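Local coordinates for protein D-xylonate dehydratase (Caulobacter crescentus, PDB 5OYN) that catalyses the dehydration of D-xylonate to 2-dehydro-3-deoxy-D-arabinonate, and of D-gluconate, using a [2Fe-2S] cluster and a magnesium ion, at residues V173-V178 / H209-G214; V280-G285 / P316-M321. One frame throughout, in Å; residues are numbered along the deposited sequence.

Interaction 1: V173-V178 / H209-G214; sequences VGSGTV and HCNTMG. With FES (Fe2/s2 (inorganic) cluster), chain F.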
loop_
_atom_site.group_PDB
_atom_site.type_symbol
_atom_site.label_atom_id
_atom_site.label_comp_id
_atom_site.label_asym_id
_atom_site.label_seq_id
_atom_site.Cartn_x
_atom_site.Cartn_y
_atom_site.Cartn_z
ATOM N N VAL A 173 6.609 -27.784 15.803
ATOM C CA VAL A 173 5.246 -28.042 15.378
ATOM C C VAL A 173 5.154 -27.577 13.931
ATOM O O VAL A 173 5.123 -26.372 13.646
ATOM C CB VAL A 173 4.242 -27.329 16.306
ATOM C CG1 VAL A 173 2.959 -26.988 15.581
ATOM C CG2 VAL A 173 3.930 -28.201 17.506
ATOM N N GLY A 174 5.168 -28.530 13.006
ATOM C CA GLY A 174 5.242 -28.215 11.603
ATOM C C GLY A 174 3.863 -28.130 10.975
ATOM O O GLY A 174 2.962 -28.893 11.317
ATOM N N SER A 175 3.714 -27.178 10.057
ATOM C CA SER A 175 2.492 -27.072 9.274
ATOM C C SER A 175 2.166 -28.413 8.638
ATOM O O SER A 175 3.059 -29.126 8.172
ATOM C CB SER A 175 2.658 -26.025 8.178
ATOM O OG SER A 175 3.438 -24.966 8.669
ATOM N N GLY A 176 0.877 -28.742 8.607
ATOM C CA GLY A 176 0.420 -29.975 8.000
ATOM C C GLY A 176 0.667 -31.175 8.892
ATOM O O GLY A 176 -0.280 -31.841 9.325
ATOM N N THR A 177 1.937 -31.456 9.192
ATOM C CA THR A 177 2.231 -32.648 9.967
ATOM C C THR A 177 1.595 -32.576 11.340
ATOM O O THR A 177 1.277 -33.611 11.927
ATOM C CB THR A 177 3.741 -32.862 10.081
ATOM O OG1 THR A 177 4.239 -32.144 11.219
ATOM C CG2 THR A 177 4.429 -32.368 8.807
ATOM N N VAL A 178 1.385 -31.370 11.865
ATOM C CA VAL A 178 0.700 -31.251 13.146
ATOM C C VAL A 178 -0.739 -31.740 13.022
ATOM O O VAL A 178 -1.286 -32.311 13.966
ATOM C CB VAL A 178 0.803 -29.801 13.681
ATOM C CG1 VAL A 178 -0.150 -28.839 12.957
ATOM C CG2 VAL A 178 0.563 -29.764 15.175
ATOM N N HIS A 209 4.806 -20.031 3.447
ATOM C CA HIS A 209 4.135 -21.285 3.128
ATOM C C HIS A 209 4.440 -22.326 4.206
ATOM O O HIS A 209 5.089 -22.032 5.217
ATOM C CB HIS A 209 4.504 -21.763 1.716
ATOM C CG HIS A 209 5.943 -22.150 1.532
ATOM N ND1 HIS A 209 6.510 -23.244 2.154
ATOM C CD2 HIS A 209 6.911 -21.622 0.743
ATOM C CE1 HIS A 209 7.777 -23.342 1.790
ATOM N NE2 HIS A 209 8.044 -22.376 0.928
ATOM N N CYS A 210 3.930 -23.547 4.012
ATOM C CA CYS A 210 4.128 -24.607 5.000
ATOM C C CYS A 210 5.610 -24.753 5.325
ATOM O O CYS A 210 6.452 -24.720 4.427
ATOM C CB CYS A 210 3.545 -25.922 4.477
ATOM S SG CYS A 210 1.729 -25.882 4.383
ATOM N N ASN A 211 5.932 -24.859 6.616
ATOM C CA ASN A 211 7.316 -24.775 7.074
ATOM C C ASN A 211 7.987 -26.135 7.216
ATOM O O ASN A 211 9.134 -26.196 7.669
ATOM C CB ASN A 211 7.410 -24.005 8.410
ATOM C CG ASN A 211 6.509 -24.577 9.499
ATOM O OD1 ASN A 211 6.019 -25.710 9.398
ATOM N ND2 ASN A 211 6.291 -23.791 10.562
ATOM N N THR A 212 7.294 -27.212 6.865
ATOM C CA THR A 212 7.847 -28.552 6.721
ATOM C C THR A 212 8.294 -28.774 5.275
ATOM O O THR A 212 7.991 -27.983 4.376
ATOM C CB THR A 212 6.795 -29.579 7.109
ATOM O OG1 THR A 212 5.523 -29.137 6.612
ATOM C CG2 THR A 212 6.717 -29.705 8.621
ATOM N N MET A 213 9.015 -29.871 5.037
ATOM C CA MET A 213 9.414 -30.219 3.672
ATOM C C MET A 213 8.245 -30.853 2.910
ATOM O O MET A 213 8.281 -32.005 2.477
ATOM C CB MET A 213 10.621 -31.140 3.696
ATOM C CG MET A 213 11.131 -31.532 2.314
ATOM S SD MET A 213 11.802 -30.145 1.402
ATOM C CE MET A 213 13.253 -29.825 2.414
ATOM N N GLY A 214 7.181 -30.079 2.767
ATOM C CA GLY A 214 6.011 -30.493 2.026
ATOM C C GLY A 214 6.124 -30.103 0.570
ATOM O O GLY A 214 7.218 -29.888 0.042
HETATM FE FE1 FES F . -0.146 -23.097 0.947
HETATM FE FE2 FES F . 0.471 -25.692 2.432
HETATM S S1 FES F . -1.250 -24.313 2.420
HETATM S S2 FES F . 1.713 -24.183 1.411
#

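Interaction 2: V280-G285 / P316-M321; sequences VAAAGG and PLIVNM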
loop_
_atom_site.group_PDB
_atom_site.type_symbol
_atom_site.label_atom_id
_atom_site.label_comp_id
_atom_site.label_asym_id
_atom_site.label_seq_id
_atom_site.Cartn_x
_atom_site.Cartn_y
_atom_site.Cartn_z
ATOM N N VAL A 280 14.892 -33.886 -5.054
ATOM C CA VAL A 280 13.679 -34.279 -4.344
ATOM C C VAL A 280 13.955 -35.443 -3.406
ATOM O O VAL A 280 13.489 -35.458 -2.260
ATOM C CB VAL A 280 12.559 -34.624 -5.332
ATOM C CG1 VAL A 280 11.359 -35.164 -4.568
ATOM C CG2 VAL A 280 12.200 -33.416 -6.140
ATOM N N ALA A 281 14.742 -36.425 -3.863
ATOM C CA ALA A 281 14.920 -37.637 -3.069
ATOM C C ALA A 281 15.811 -37.379 -1.861
ATOM O O ALA A 281 15.497 -37.824 -0.748
ATOM C CB ALA A 281 15.492 -38.754 -3.933
ATOM N N ALA A 282 16.926 -36.660 -2.063
ATOM C CA ALA A 282 17.857 -36.372 -0.973
ATOM C C ALA A 282 17.237 -35.492 0.107
ATOM O O ALA A 282 17.675 -35.551 1.266
ATOM C CB ALA A 282 19.114 -35.690 -1.519
ATOM N N ALA A 283 16.234 -34.684 -0.250
ATOM C CA ALA A 283 15.602 -33.741 0.654
ATOM C C ALA A 283 14.368 -34.300 1.344
ATOM O O ALA A 283 13.680 -33.551 2.034
ATOM C CB ALA A 283 15.213 -32.468 -0.103
ATOM N N GLY A 284 14.058 -35.578 1.181
ATOM C CA GLY A 284 12.813 -36.069 1.746
ATOM C C GLY A 284 11.594 -35.370 1.189
ATOM O O GLY A 284 10.588 -35.223 1.894
ATOM N N GLY A 285 11.657 -34.947 -0.073
ATOM C CA GLY A 285 10.589 -34.195 -0.698
ATOM C C GLY A 285 9.274 -34.945 -0.837
ATOM O O GLY A 285 9.145 -36.143 -0.587
ATOM N N PRO A 316 20.355 -41.329 -0.581
ATOM C CA PRO A 316 20.050 -41.258 0.853
ATOM C C PRO A 316 19.369 -39.940 1.210
ATOM O O PRO A 316 19.476 -38.929 0.505
ATOM C CB PRO A 316 21.422 -41.366 1.521
ATOM C CG PRO A 316 22.392 -40.842 0.498
ATOM C CD PRO A 316 21.777 -41.076 -0.875
ATOM N N LEU A 317 18.646 -39.973 2.327
ATOM C CA LEU A 317 17.980 -38.797 2.876
ATOM C C LEU A 317 18.981 -37.998 3.696
ATOM O O LEU A 317 19.552 -38.524 4.656
ATOM C CB LEU A 317 16.801 -39.222 3.747
ATOM C CG LEU A 317 16.223 -38.129 4.640
ATOM C CD1 LEU A 317 15.510 -37.074 3.794
ATOM C CD2 LEU A 317 15.297 -38.717 5.694
ATOM N N ILE A 318 19.200 -36.731 3.344
ATOM C CA ILE A 318 20.224 -35.944 4.025
ATOM C C ILE A 318 19.706 -34.694 4.725
ATOM O O ILE A 318 20.463 -34.105 5.508
ATOM C CB ILE A 318 21.388 -35.574 3.084
ATOM C CG1 ILE A 318 20.878 -34.996 1.773
ATOM C CG2 ILE A 318 22.274 -36.790 2.847
ATOM C CD1 ILE A 318 21.992 -34.362 0.961
ATOM N N VAL A 319 18.458 -34.265 4.529
ATOM C CA VAL A 319 17.962 -33.079 5.228
ATOM C C VAL A 319 17.089 -33.517 6.395
ATOM O O VAL A 319 16.174 -34.334 6.235
ATOM C CB VAL A 319 17.218 -32.106 4.289
ATOM C CG1 VAL A 319 17.971 -31.941 2.985
ATOM C CG2 VAL A 319 15.774 -32.517 4.052
ATOM N N ASN A 320 17.384 -32.974 7.575
ATOM C CA ASN A 320 16.787 -33.431 8.828
ATOM C C ASN A 320 15.553 -32.586 9.154
ATOM O O ASN A 320 15.492 -31.864 10.141
ATOM C CB ASN A 320 17.817 -33.378 9.945
ATOM C CG ASN A 320 17.365 -34.135 11.169
ATOM O OD1 ASN A 320 16.324 -34.802 11.145
ATOM N ND2 ASN A 320 18.128 -34.021 12.257
ATOM N N MET A 321 14.536 -32.744 8.314
ATOM C CA MET A 321 13.367 -31.885 8.301
ATOM C C MET A 321 12.087 -32.715 8.317
ATOM O O MET A 321 11.947 -33.663 7.535
ATOM C CB MET A 321 13.401 -30.997 7.053
ATOM C CG MET A 321 12.897 -29.592 7.251
ATOM S SD MET A 321 13.149 -28.612 5.766
ATOM C CE MET A 321 11.511 -27.878 5.595
#

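Interaction 1: V173-V178 / H209-G214
Behind the cysteine loop of the [2Fe-2S] site, Ser-175, just ahead of the N-cap of helix 177-187, is bonded to Asn-211, which follows the cluster ligand Cys-210. The SG of Cys-210 binds FE2 of the cluster at 2.3 Å, while its CB packs against the CB of Ser-175. One carboxamide oxygen takes two donors. OD1 of Asn-211 accepts the backbone N of Ser-175 at 2.8 Å, from near the carboxamide plane and nearly straight (165° at the hydrogen). The OG of Ser-175, 2.8 Å from OD1 of Asn-211, comes from above that plane (75° out of it), not along a lone pair. Asparagine suits the place because its ND2 is bonded to the carbonyl of Leu-164; with OD1 and ND2 both engaged, the amide is unlikely to flip.

A third bond returns from Thr-212, whose OG1 donates to the carbonyl O of Ser-175 at 2.9 Å. With OG1 between the backbone N and carbonyl carbon (chi1 39°), its methyl CG2 meets the CG2 of Thr-177 tip to tip. The same methyl lies by the CA of Gly-174, where a CB would probably run into it. Gly-176, the N-cap, has a positive phi that glycine adopts easily. Arg-39 of the second subunit packs on Ser-175 and Cys-210. Cys-210 is thus the ligand, and Ser-175, Asn-211 and Thr-212 the second shell behind it, in the cysteine-ligated [2Fe-2S] site of an IlvD/Edd dehydratase.

Interaction 2: V280-G285 / P316-M321
Val-319 and Ile-318 meet Ala-283 and Ala-282 with different branches, while Leu-317 reaches past them to Gly-284. Val-319 points its side chain toward the helix end and spreads its two methyls over Ala-283: CG1 faces the CA and CB of Ala-283, 3.8 Å from the CA, and CG2 lies by the carbonyl of the same residue. Ile-318 brings CG1 alongside the small methyl of Ala-282, 3.8 Å from its CB; a chi1 of 49° places that branch between its own backbone N and carbonyl carbon. Leu-317 extends CG anti to its backbone N (chi1 166°), and this carries CD1 to the N of Gly-284.

One backbone bond across the contact sets Ile-318 opposite Ala-282, the N of Ile-318 donating to the carbonyl O of Ala-282 at 2.8 Å, straight at the hydrogen and in the carbonyl plane. Beside it, the CA of Ala-282 makes a CA-H...O contact with the O of Pro-316 at 3.4 Å. Gly-284, with positive phi, is the C-prime residue of the Schellman motif that ends helix 270-282, and a CB there would probably run into CD1 of Leu-317. Val-341 of helix 337-347 packs on Ala-282, Ile-318 and Val-319, and Phe-332 of helix 329-335 also packs on Val-319.

An alanine in place of Val-319 would probably open a gap over Ala-283 and weaken the packing against Val-341 and Phe-332. Small residues on the helix end thus let the backbones come close, the CA atoms of Ala-282 and Leu-317 being 4.6 Å apart, and the buried carbonyl of Ala-282, at the last turn where helical partners run out, gains its donor from the facing loop.

Interaction 1 closes before interaction 2 opens along the chain, and all four segments lie in the N-terminal dehydratase family region. Their centres lie 15 Å apart, yet they touch: CE of Met-321 packs on the N of Met-213, and CG of Met-213 packs on the O of Ala-283. Interaction 1 joins the start of helix 177-187 to the loop before helix 215-225; interaction 2 joins the end of helix 270-282 to the loop before helix 329-335. A backbone bond between Met-213 and Gln-322 also ties the two loops. The loop that carries the cluster ligand thus packs, through Met-213, on the buried end of helix 270-282 and the loop facing it, which lie away from the metal sites.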